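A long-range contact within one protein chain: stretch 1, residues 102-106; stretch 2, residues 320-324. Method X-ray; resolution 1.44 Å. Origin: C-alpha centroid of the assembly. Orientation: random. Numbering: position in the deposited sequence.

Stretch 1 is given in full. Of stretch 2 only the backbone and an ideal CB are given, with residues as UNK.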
# COMPACT_ATOMS: atom_id res chain seq x y z
N TYR A 102 18.61 -6.15 13.42
CA TYR A 102 18.38 -6.14 11.98
C TYR A 102 18.20 -4.75 11.40
O TYR A 102 18.21 -4.58 10.17
CB TYR A 102 17.10 -6.95 11.63
CG TYR A 102 17.10 -8.38 12.07
CD1 TYR A 102 17.95 -9.30 11.49
CD2 TYR A 102 16.26 -8.80 13.08
CE1 TYR A 102 17.93 -10.62 11.93
CE2 TYR A 102 16.24 -10.10 13.51
CZ TYR A 102 17.08 -11.02 12.94
OH TYR A 102 17.12 -12.33 13.37
N GLY A 103 17.93 -3.78 12.26
CA GLY A 103 17.54 -2.46 11.78
C GLY A 103 16.09 -2.44 11.31
O GLY A 103 15.69 -1.60 10.48
N ASP A 104 15.27 -3.34 11.84
CA ASP A 104 13.83 -3.26 11.57
C ASP A 104 13.33 -1.91 12.10
O ASP A 104 13.88 -1.37 13.05
CB ASP A 104 13.04 -4.39 12.24
CG ASP A 104 13.27 -5.76 11.62
OD1 ASP A 104 13.75 -5.82 10.46
OD2 ASP A 104 12.92 -6.74 12.33
N GLU A 105 12.26 -1.42 11.50
CA GLU A 105 11.55 -0.22 11.94
C GLU A 105 10.45 -0.64 12.92
O GLU A 105 9.87 -1.73 12.80
CB GLU A 105 10.96 0.48 10.70
CG GLU A 105 10.13 1.70 10.94
CD GLU A 105 9.80 2.44 9.67
OE1 GLU A 105 9.40 1.80 8.68
OE2 GLU A 105 9.96 3.68 9.64
N VAL A 106 10.12 0.24 13.86
CA VAL A 106 9.04 0.04 14.81
C VAL A 106 8.16 1.26 14.77
O VAL A 106 8.61 2.39 15.01
CB VAL A 106 9.60 -0.13 16.23
CG1 VAL A 106 8.42 -0.46 17.24
CG2 VAL A 106 10.69 -1.25 16.26
N UNK A 320 13.71 -3.78 2.59
CA UNK A 320 13.96 -2.63 3.47
C UNK A 320 12.68 -2.20 4.15
O UNK A 320 11.58 -2.63 3.80
CB UNK A 320 14.56 -1.46 2.69
N UNK A 321 12.82 -1.34 5.15
CA UNK A 321 11.66 -0.86 5.88
C UNK A 321 10.84 0.13 5.03
O UNK A 321 11.38 0.74 4.09
CB UNK A 321 12.10 -0.20 7.19
N UNK A 322 9.55 0.28 5.34
CA UNK A 322 8.73 1.31 4.67
C UNK A 322 9.39 2.66 4.78
O UNK A 322 9.48 3.40 3.80
CB UNK A 322 7.32 1.37 5.27
N UNK A 323 9.82 3.03 5.99
CA UNK A 323 10.42 4.33 6.21
C UNK A 323 11.70 4.52 5.41
O UNK A 323 11.95 5.60 4.86
CB UNK A 323 10.70 4.53 7.70
N UNK A 324 12.56 3.50 5.35
CA UNK A 324 13.84 3.61 4.61
C UNK A 324 13.55 3.84 3.14
O UNK A 324 14.19 4.66 2.47
CB UNK A 324 14.70 2.36 4.79

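Position 320 points its CA-to-CB bond away from stretch 1. Nothing of stretch 1 lies within 5.5 Å of the ideal CB, so stretch 1 hardly constrains the choice. The residue is Val320, chi1 m, and it makes no contact here.

Position 321 faces stretch 1. Its CA is 6.1 Å from the CA of Glu105. The ideal CB is 3.7 Å from Glu105 OE1 and 5.1 Å from Gly103 O. There is room for a small or medium side chain beside the 103-105 backbone. Position 321 is extended at -72/157, and helical angles begin at the next residue. This is an N-cap site, where Ser, Thr, Asp or Asn is common because a short polar side chain can accept from a free helix NH. A methyl group would also suit the space next to stretch 1. Thr offers both, and the residue is Thr321, with chi1 p. Its CG2 packs 3.6 Å from Glu105 N and 3.7 Å from Gly103 O. Its OG1 turns to the helix and accepts the capping bond from the backbone N of position 324 at 2.9 Å.

Position 322 begins the helix. Its CA-to-CB bond points sideways, and the ideal CB is 4.0 Å from Glu105 OE1. A side chain can run past the carboxylate without meeting it, so many types would suit, large ones included. The residue is Phe322, chi1 m. Its CB stays 4.1 Å from Glu105 OE1, while the ring leads away from stretch 1.

Position 323 is the most restricted. It is helical at -62/-42, angles open to any ordinary residue, so the backbone does not ask for glycine. The carboxylate of Glu105 does. An ideal CB here would point toward stretch 1 and sit 2.2 Å from Glu105 OE2, a clash. With Glu105 as placed, only glycine fits. The residue is Gly323. Its N donates to Glu105 OE1 at 3.0 Å. This is the one hydrogen bond between the stretches. The extended Glu105 side chain thus brings an acceptor to a free NH in the first turn of the helix.

Position 324 points sideways, with no stretch 1 atom within 5.5 Å of its ideal CB. Several polar side chains would suit, especially an acceptor able to reach back to the NH of Thr321. The residue is Glu324. Its OE1 accepts from Thr321 N at 3.1 Å, completing a reciprocal pair with the cap.

Stretch 2 (320-324) VTFGE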
# COMPACT_ATOMS: atom_id res chain seq x y z
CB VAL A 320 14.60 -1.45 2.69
CG1 VAL A 320 15.89 -1.92 1.98
CG2 VAL A 320 13.64 -0.86 1.69
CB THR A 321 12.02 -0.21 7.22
OG1 THR A 321 12.56 1.10 6.97
CG2 THR A 321 13.02 -1.05 8.01
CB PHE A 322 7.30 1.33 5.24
CG PHE A 322 6.33 0.39 4.53
CD1 PHE A 322 6.29 -0.95 4.84
CD2 PHE A 322 5.47 0.87 3.56
CE1 PHE A 322 5.40 -1.81 4.21
CE2 PHE A 322 4.57 0.02 2.91
CZ PHE A 322 4.54 -1.33 3.23
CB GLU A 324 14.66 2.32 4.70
CG GLU A 324 15.48 2.11 5.86
CD GLU A 324 16.26 0.83 5.57
OE1 GLU A 324 15.70 -0.24 5.79
OE2 GLU A 324 17.35 0.90 4.96
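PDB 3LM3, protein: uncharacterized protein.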